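Local structure of malonyl-CoA decarboxylase (Rhodopseudomonas palustris, 4KSA) at the interface of chains A and B and the interface of chains A and C. The protein catalyses the decarboxylation of malonyl-CoA to acetyl-CoA and carbon dioxide. Sequence-based numbering; all coordinates share one arbitrary frame. Chains: chain A/B/C, Malonyl-CoA decarboxylase.

Contact 1: the interface of chains A and B. Residues chain A 7, 10-11, 14-15, 172; chain B 221-225.
B:Pro222 sits at the centre of an apolar patch, gripped between A:Phe172 and the side chains of A:Leu11 and A:Leu14. The far end of the A:Phe172 ring, at CZ, meets B:Pro222 CB at 3.6 Å, the side chains crossing at about a right angle. From the helix, A:Leu11 brings CD2 to B:Pro222 CB at 3.7 Å, while A:Leu14 CD2 lies against B:Pro222 CD at 3.6 Å. Three residues further along the loop, B:Val225 packs on A:Phe10, whose CG, anti to the backbone N (chi1 -170°), brings one face of the ring, near its rim at CD2 and CE2, under B:Val225, with A:Phe10 CD2 3.4 Å from B:Val225 CA. A:Ala7 CB touches B:Val225 CG1 at 4.0 Å. An alanine in place of A:Phe10 would probably leave B:Val225 without its aromatic support and open a gap beside the loop. At the rim, B:Arg223 lays its CD methylene 3.8 Å from A:Phe172 CZ. The backbone N of B:Arg223 donates to B:His221 ND1 at 3.2 Å, nearly in the imidazole plane, which probably steadies the turn. No hydrogen bond crosses the patch; hydrophobic packing joins helix 6-22 and the 3-10 helix 170-172 to a loop of the neighbouring subunit and probably helps hold the pair together.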
loop_
_atom_site.group_PDB
_atom_site.type_symbol
_atom_site.label_atom_id
_atom_site.label_comp_id
_atom_site.label_asym_id
_atom_site.label_seq_id
_atom_site.Cartn_x
_atom_site.Cartn_y
_atom_site.Cartn_z
ATOM N N ALA A 7 -7.960 10.835 -2.856
ATOM C CA ALA A 7 -6.943 11.240 -3.813
ATOM C C ALA A 7 -5.545 10.962 -3.276
ATOM O O ALA A 7 -4.583 10.852 -4.041
ATOM C CB ALA A 7 -7.095 12.713 -4.135
ATOM N N PHE A 10 -5.211 7.020 -3.528
ATOM C CA PHE A 10 -4.898 6.797 -4.928
ATOM C C PHE A 10 -3.481 7.212 -5.304
ATOM O O PHE A 10 -2.699 6.382 -5.758
ATOM C CB PHE A 10 -5.879 7.530 -5.832
ATOM C CG PHE A 10 -5.750 7.140 -7.271
ATOM C CD1 PHE A 10 -6.121 5.862 -7.690
ATOM C CD2 PHE A 10 -5.204 8.020 -8.202
ATOM C CE1 PHE A 10 -5.947 5.462 -9.013
ATOM C CE2 PHE A 10 -5.026 7.631 -9.531
ATOM C CZ PHE A 10 -5.397 6.349 -9.936
ATOM N N LEU A 11 -3.145 8.487 -5.126
ATOM C CA LEU A 11 -1.801 8.961 -5.461
ATOM C C LEU A 11 -0.691 8.144 -4.788
ATOM O O LEU A 11 0.308 7.802 -5.425
ATOM C CB LEU A 11 -1.643 10.448 -5.110
ATOM C CG LEU A 11 -2.354 11.451 -6.033
ATOM C CD1 LEU A 11 -2.092 12.868 -5.539
ATOM C CD2 LEU A 11 -1.858 11.283 -7.470
ATOM N N LEU A 14 -0.403 4.709 -6.836
ATOM C CA LEU A 14 0.225 4.869 -8.141
ATOM C C LEU A 14 1.702 5.167 -7.992
ATOM O O LEU A 14 2.526 4.634 -8.725
ATOM C CB LEU A 14 -0.434 6.011 -8.921
ATOM C CG LEU A 14 -1.290 5.661 -10.136
ATOM C CD1 LEU A 14 -2.411 4.713 -9.727
ATOM C CD2 LEU A 14 -1.852 6.928 -10.727
ATOM N N PHE A 15 2.032 6.032 -7.041
ATOM C CA PHE A 15 3.420 6.388 -6.812
ATOM C C PHE A 15 4.237 5.167 -6.418
ATOM O O PHE A 15 5.378 5.031 -6.849
ATOM C CB PHE A 15 3.536 7.482 -5.740
ATOM C CG PHE A 15 3.103 8.855 -6.214
ATOM C CD1 PHE A 15 3.021 9.149 -7.586
ATOM C CD2 PHE A 15 2.786 9.858 -5.294
ATOM C CE1 PHE A 15 2.627 10.414 -8.031
ATOM C CE2 PHE A 15 2.390 11.129 -5.733
ATOM C CZ PHE A 15 2.311 11.403 -7.105
ATOM N N PHE A 172 2.427 16.804 -6.779
ATOM C CA PHE A 172 2.857 15.442 -6.472
ATOM C C PHE A 172 3.980 15.415 -5.480
ATOM O O PHE A 172 4.579 14.361 -5.265
ATOM C CB PHE A 172 3.309 14.678 -7.722
ATOM C CG PHE A 172 2.226 14.479 -8.741
ATOM C CD1 PHE A 172 0.887 14.702 -8.410
ATOM C CD2 PHE A 172 2.546 14.073 -10.039
ATOM C CE1 PHE A 172 -0.119 14.527 -9.359
ATOM C CE2 PHE A 172 1.561 13.898 -10.990
ATOM C CZ PHE A 172 0.217 14.126 -10.654
ATOM N N HIS B 221 -3.450 7.344 -14.553
ATOM C CA HIS B 221 -2.410 8.362 -14.474
ATOM C C HIS B 221 -2.641 9.222 -13.214
ATOM O O HIS B 221 -3.774 9.567 -12.869
ATOM C CB HIS B 221 -2.463 9.216 -15.739
ATOM C CG HIS B 221 -1.242 10.039 -15.980
ATOM N ND1 HIS B 221 -0.880 11.094 -15.174
ATOM C CD2 HIS B 221 -0.302 9.969 -16.952
ATOM C CE1 HIS B 221 0.231 11.636 -15.636
ATOM N NE2 HIS B 221 0.603 10.971 -16.714
ATOM N N PRO B 222 -1.569 9.571 -12.499
ATOM C CA PRO B 222 -1.762 10.387 -11.297
ATOM C C PRO B 222 -2.516 11.715 -11.474
ATOM O O PRO B 222 -3.025 12.267 -10.506
ATOM C CB PRO B 222 -0.341 10.589 -10.791
ATOM C CG PRO B 222 0.504 10.464 -12.031
ATOM C CD PRO B 222 -0.141 9.312 -12.744
ATOM N N ARG B 223 -2.592 12.232 -12.694
ATOM C CA ARG B 223 -3.280 13.499 -12.921
ATOM C C ARG B 223 -4.799 13.424 -12.780
ATOM O O ARG B 223 -5.452 14.445 -12.575
ATOM C CB ARG B 223 -2.945 14.046 -14.310
ATOM C CG ARG B 223 -1.503 14.499 -14.495
ATOM C CD ARG B 223 -1.218 15.819 -13.792
ATOM N NE ARG B 223 0.112 16.312 -14.148
ATOM C CZ ARG B 223 0.586 17.508 -13.814
ATOM N NH1 ARG B 223 1.811 17.866 -14.186
ATOM N NH2 ARG B 223 -0.164 18.344 -13.108
ATOM N N LEU B 224 -5.360 12.223 -12.899
ATOM C CA LEU B 224 -6.801 12.029 -12.791
ATOM C C LEU B 224 -7.064 10.796 -11.941
ATOM O O LEU B 224 -6.998 9.663 -12.417
ATOM C CB LEU B 224 -7.413 11.869 -14.188
ATOM C CG LEU B 224 -7.383 13.110 -15.093
ATOM C CD1 LEU B 224 -7.716 12.729 -16.513
ATOM C CD2 LEU B 224 -8.363 14.157 -14.584
ATOM N N VAL B 225 -7.357 11.021 -10.668
ATOM C CA VAL B 225 -7.598 9.921 -9.741
ATOM C C VAL B 225 -8.797 9.082 -10.132
ATOM O O VAL B 225 -9.774 9.597 -10.677
ATOM C CB VAL B 225 -7.822 10.433 -8.296
ATOM C CG1 VAL B 225 -6.637 11.290 -7.844
ATOM C CG2 VAL B 225 -9.103 11.220 -8.226
#

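Contact 2: the interface of chains A and C. Residues chain A 184-185, 188, 202; chain C 180, 187, 202, 206.
This two-fold interface between like subunits, built on A:Trp202, C:Trp202 and C:Trp180 and the A:Glu188-C:Arg206 pair, joins chain A to chain C and probably helps build the four-copy assembly. A:Trp202 and C:Trp202 stack through their five-membered rings, centroids 4.5 Å apart and planes 15° from parallel. The benzo end of A:Trp202 also meets C:Trp180 tip to tip; both contacts are less certain because A:Trp202 is poorly ordered. C:Trp180 is sandwiched: A:Ala184 CB lies over one face, 3.9 Å from the six-membered ring centroid, and CG of C:Arg206 covers the opposite face from within its own chain. C:Arg206, extended from CG to NE, reaches A:Glu188, whose side chain is likewise extended beyond CG. C:Arg206 NE donates to the syn lone pair of A:Glu188 OE1 at 3.1 Å, forming a salt bridge with carboxylate and guanidinium nearly coplanar. Weaker bonds run to OE2 from C:Arg206 NH2 and from the indole NE1 of C:Trp180, so the carboxylate charge is probably well compensated. Near the start of its helix, the A:Asn185 backbone N donates to the C:Trp180 carbonyl O at 2.9 Å. The contact is formed by the first five residues of helices 184-193 and 202-209 together with the loop that follows strand 174-178.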
loop_
_atom_site.group_PDB
_atom_site.type_symbol
_atom_site.label_atom_id
_atom_site.label_comp_id
_atom_site.label_asym_id
_atom_site.label_seq_id
_atom_site.Cartn_x
_atom_site.Cartn_y
_atom_site.Cartn_z
ATOM N N ALA A 184 17.029 1.788 3.374
ATOM C CA ALA A 184 18.473 2.006 3.364
ATOM C C ALA A 184 18.964 2.825 2.162
ATOM O O ALA A 184 19.726 3.783 2.330
ATOM C CB ALA A 184 19.189 0.676 3.382
ATOM N N ASN A 185 18.542 2.452 0.951
ATOM C CA ASN A 185 18.983 3.181 -0.229
ATOM C C ASN A 185 18.703 4.680 -0.106
ATOM O O ASN A 185 19.486 5.506 -0.573
ATOM C CB ASN A 185 18.359 2.592 -1.500
ATOM C CG ASN A 185 16.913 2.996 -1.708
ATOM O OD1 ASN A 185 16.041 2.730 -0.874
ATOM N ND2 ASN A 185 16.645 3.629 -2.848
ATOM N N GLU A 188 21.081 6.001 2.576
ATOM C CA GLU A 188 22.443 6.077 2.060
ATOM C C GLU A 188 22.672 7.454 1.449
ATOM O O GLU A 188 23.685 8.100 1.711
ATOM C CB GLU A 188 22.657 4.976 1.021
ATOM C CG GLU A 188 24.073 4.814 0.510
ATOM C CD GLU A 188 24.282 3.461 -0.175
ATOM O OE1 GLU A 188 24.860 2.548 0.464
ATOM O OE2 GLU A 188 23.860 3.303 -1.343
ATOM N N TRP A 202 26.995 3.916 9.023
ATOM C CA TRP A 202 25.621 3.812 9.481
ATOM C C TRP A 202 25.412 4.018 10.982
ATOM O O TRP A 202 24.310 4.348 11.422
ATOM C CB TRP A 202 25.042 2.474 9.026
ATOM C CG TRP A 202 24.996 2.387 7.532
ATOM C CD1 TRP A 202 26.029 2.085 6.693
ATOM C CD2 TRP A 202 23.876 2.693 6.695
ATOM N NE1 TRP A 202 25.624 2.185 5.386
ATOM C CE2 TRP A 202 24.306 2.557 5.357
ATOM C CE3 TRP A 202 22.549 3.071 6.946
ATOM C CZ2 TRP A 202 23.455 2.783 4.268
ATOM C CZ3 TRP A 202 21.704 3.297 5.866
ATOM C CH2 TRP A 202 22.162 3.150 4.542
ATOM N N TRP C 180 18.195 -3.729 -0.960
ATOM C CA TRP C 180 18.741 -2.473 -0.465
ATOM C C TRP C 180 17.672 -1.381 -0.280
ATOM O O TRP C 180 17.930 -0.337 0.347
ATOM C CB TRP C 180 19.872 -1.996 -1.389
ATOM C CG TRP C 180 20.772 -1.004 -0.718
ATOM C CD1 TRP C 180 21.008 0.284 -1.108
ATOM C CD2 TRP C 180 21.467 -1.181 0.523
ATOM N NE1 TRP C 180 21.795 0.931 -0.175
ATOM C CE2 TRP C 180 22.088 0.053 0.837
ATOM C CE3 TRP C 180 21.617 -2.255 1.407
ATOM C CZ2 TRP C 180 22.851 0.238 2.000
ATOM C CZ3 TRP C 180 22.374 -2.076 2.559
ATOM C CH2 TRP C 180 22.979 -0.833 2.849
ATOM N N LEU C 187 16.935 -4.350 7.887
ATOM C CA LEU C 187 18.253 -4.791 7.432
ATOM C C LEU C 187 19.177 -4.993 8.637
ATOM O O LEU C 187 19.924 -5.966 8.692
ATOM C CB LEU C 187 18.863 -3.792 6.428
ATOM C CG LEU C 187 18.208 -3.797 5.037
ATOM C CD1 LEU C 187 19.020 -2.937 4.082
ATOM C CD2 LEU C 187 18.096 -5.215 4.494
ATOM N N TRP C 202 27.658 -3.329 7.507
ATOM C CA TRP C 202 26.719 -2.902 6.483
ATOM C C TRP C 202 27.202 -2.989 5.041
ATOM O O TRP C 202 26.401 -3.034 4.105
ATOM C CB TRP C 202 26.270 -1.477 6.782
ATOM C CG TRP C 202 25.264 -1.426 7.853
ATOM C CD1 TRP C 202 25.482 -1.457 9.199
ATOM C CD2 TRP C 202 23.854 -1.394 7.672
ATOM N NE1 TRP C 202 24.282 -1.442 9.873
ATOM C CE2 TRP C 202 23.267 -1.398 8.955
ATOM C CE3 TRP C 202 23.026 -1.354 6.545
ATOM C CZ2 TRP C 202 21.890 -1.372 9.140
ATOM C CZ3 TRP C 202 21.662 -1.332 6.729
ATOM C CH2 TRP C 202 21.104 -1.336 8.015
ATOM N N ARG C 206 25.265 -4.889 2.230
ATOM C CA ARG C 206 24.937 -4.320 0.922
ATOM C C ARG C 206 25.479 -5.240 -0.160
ATOM O O ARG C 206 24.862 -5.431 -1.217
ATOM C CB ARG C 206 25.568 -2.929 0.786
ATOM C CG ARG C 206 25.042 -2.079 -0.373
ATOM C CD ARG C 206 25.825 -0.768 -0.464
ATOM N NE ARG C 206 25.240 0.174 -1.416
ATOM C CZ ARG C 206 24.986 -0.109 -2.691
ATOM N NH1 ARG C 206 25.266 -1.310 -3.177
ATOM N NH2 ARG C 206 24.444 0.803 -3.485
#

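Contact 3: the interface of chains A and B. Residues chain A 92, 111-112, 115-117; chain B 108, 111-112, 115-116.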
loop_
_atom_site.group_PDB
_atom_site.type_symbol
_atom_site.label_atom_id
_atom_site.label_comp_id
_atom_site.label_asym_id
_atom_site.label_seq_id
_atom_site.Cartn_x
_atom_site.Cartn_y
_atom_site.Cartn_z
ATOM N N LEU A 92 12.269 31.906 -38.055
ATOM C CA LEU A 92 11.809 32.806 -37.025
ATOM C C LEU A 92 11.583 34.184 -37.676
ATOM O O LEU A 92 10.522 34.798 -37.512
ATOM C CB LEU A 92 12.829 32.896 -35.889
ATOM C CG LEU A 92 12.362 33.778 -34.725
ATOM C CD1 LEU A 92 10.997 33.305 -34.231
ATOM C CD2 LEU A 92 13.383 33.749 -33.599
ATOM N N LEU A 111 4.695 32.188 -34.884
ATOM C CA LEU A 111 5.765 32.933 -34.234
ATOM C C LEU A 111 6.193 32.147 -32.986
ATOM O O LEU A 111 7.381 31.881 -32.781
ATOM C CB LEU A 111 5.267 34.309 -33.817
ATOM C CG LEU A 111 6.093 35.504 -34.256
ATOM C CD1 LEU A 111 5.493 36.731 -33.603
ATOM C CD2 LEU A 111 7.551 35.335 -33.854
ATOM N N LEU A 112 5.209 31.771 -32.168
ATOM C CA LEU A 112 5.440 30.996 -30.952
ATOM C C LEU A 112 6.132 29.681 -31.302
ATOM O O LEU A 112 7.011 29.232 -30.590
ATOM C CB LEU A 112 4.105 30.725 -30.242
ATOM C CG LEU A 112 4.007 29.698 -29.102
ATOM C CD1 LEU A 112 4.901 30.098 -27.943
ATOM C CD2 LEU A 112 2.547 29.588 -28.646
ATOM N N ALA A 115 9.814 30.568 -32.385
ATOM C CA ALA A 115 10.739 31.014 -31.361
ATOM C C ALA A 115 11.296 29.933 -30.454
ATOM O O ALA A 115 12.354 30.105 -29.862
ATOM C CB ALA A 115 10.094 32.088 -30.523
ATOM N N GLU A 116 10.594 28.816 -30.335
ATOM C CA GLU A 116 11.054 27.748 -29.459
ATOM C C GLU A 116 12.292 27.061 -30.000
ATOM O O GLU A 116 12.266 26.473 -31.080
ATOM C CB GLU A 116 9.950 26.713 -29.254
ATOM C CG GLU A 116 10.358 25.547 -28.365
ATOM C CD GLU A 116 9.282 24.480 -28.258
ATOM O OE1 GLU A 116 8.174 24.798 -27.778
ATOM O OE2 GLU A 116 9.550 23.325 -28.656
ATOM N N PRO A 117 13.400 27.131 -29.251
ATOM C CA PRO A 117 14.661 26.507 -29.651
ATOM C C PRO A 117 14.552 24.992 -29.664
ATOM O O PRO A 117 13.786 24.396 -28.894
ATOM C CB PRO A 117 15.638 27.005 -28.592
ATOM C CG PRO A 117 14.774 27.195 -27.396
ATOM C CD PRO A 117 13.556 27.847 -27.972
ATOM N N THR B 108 15.961 36.724 -28.448
ATOM C CA THR B 108 15.233 35.591 -28.995
ATOM C C THR B 108 14.384 35.016 -27.862
ATOM O O THR B 108 13.155 35.094 -27.893
ATOM C CB THR B 108 16.208 34.511 -29.522
ATOM O OG1 THR B 108 16.785 34.952 -30.754
ATOM C CG2 THR B 108 15.496 33.208 -29.760
ATOM N N LEU B 111 11.440 36.865 -27.066
ATOM C CA LEU B 111 10.383 36.877 -28.061
ATOM C C LEU B 111 9.475 35.671 -27.780
ATOM O O LEU B 111 8.241 35.786 -27.742
ATOM C CB LEU B 111 11.021 36.776 -29.446
ATOM C CG LEU B 111 10.247 37.013 -30.741
ATOM C CD1 LEU B 111 9.529 38.362 -30.726
ATOM C CD2 LEU B 111 11.239 36.929 -31.906
ATOM N N LEU B 112 10.109 34.520 -27.562
ATOM C CA LEU B 112 9.409 33.275 -27.276
ATOM C C LEU B 112 8.495 33.519 -26.085
ATOM O O LEU B 112 7.322 33.174 -26.117
ATOM C CB LEU B 112 10.419 32.158 -26.961
ATOM C CG LEU B 112 10.119 30.646 -27.054
ATOM C CD1 LEU B 112 10.498 29.993 -25.747
ATOM C CD2 LEU B 112 8.680 30.371 -27.379
ATOM N N ALA B 115 5.447 35.479 -27.110
ATOM C CA ALA B 115 4.576 34.871 -28.120
ATOM C C ALA B 115 3.569 33.894 -27.476
ATOM O O ALA B 115 2.596 33.467 -28.110
ATOM C CB ALA B 115 5.418 34.142 -29.176
ATOM N N GLU B 116 3.811 33.552 -26.212
ATOM C CA GLU B 116 2.944 32.644 -25.486
ATOM C C GLU B 116 1.607 33.330 -25.165
ATOM O O GLU B 116 1.590 34.395 -24.547
ATOM C CB GLU B 116 3.624 32.207 -24.191
ATOM C CG GLU B 116 2.998 30.952 -23.577
ATOM C CD GLU B 116 3.552 30.621 -22.209
ATOM O OE1 GLU B 116 3.220 31.330 -21.237
ATOM O OE2 GLU B 116 4.328 29.647 -22.113
#
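A:Leu112 and B:Ala115 pack together, as do their exchanged partners A:Ala115 and B:Leu112, around the two-fold relation between the chains. The A:Ala115 methyl CB comes 3.5 Å from B:Leu112 CA, and B:Ala115 CB lies 3.6 Å from A:Leu112 CA, so each small side chain lets the facing helix backbone approach closely. Beside these pairs the two leucine tips cross obliquely, A:Leu112 CD1 to B:Leu112 CD2 at 3.8 Å. Both have CG anti to the backbone N (chi1 167° in A, -159° in B), but they are modelled with different chi2 angles, which at this resolution may not be meaningful. B:Leu112 CG also rests against the A:Ala115 carbonyl O at 3.6 Å, a van der Waals contact.

Helix 105-115 positions this core, setting Leu112 and Ala115 of each chain three residues apart on the side facing the partner. Outward from it, the backbones of the glutamates after each helix flank the leucines: A:Glu116 CA lies 3.9 Å from B:Leu112 CG, and B:Glu116 CA is 4.0 Å from A:Leu112 CD1. On one flank A:Leu92 and B:Leu111 point at each other tip to tip, their CD2 methyls 4.2 Å apart, with the methyl of B:Thr108 nearby. No polar pair bridges the chains here, leaving shape and apolar burial to hold the contact. The two copies of helix 105-115 run in broadly opposite senses and meet near their C-terminal ends; A:Leu92 contributes from the neighbouring helix 89-101 of the helical N-terminal region.

Contacts 1 and 3 belong to the same A-B interface, with the centres of their C-alpha atoms about 33 Å apart, and the two subunits touch both through helices 89-101 and 105-115 and through helix 6-22 against a loop of the partner. Contact 2 uses a different surface of chain A, about 29 Å from contact 1 and 48 Å from contact 3 between the same centres. No residue is shared, but A:Phe172 of contact 1 precedes strand 174-178, which leads towards the elements of contact 2. Chain A thus bridges B and C, consistent with a four-copy assembly built as a dimer of dimers.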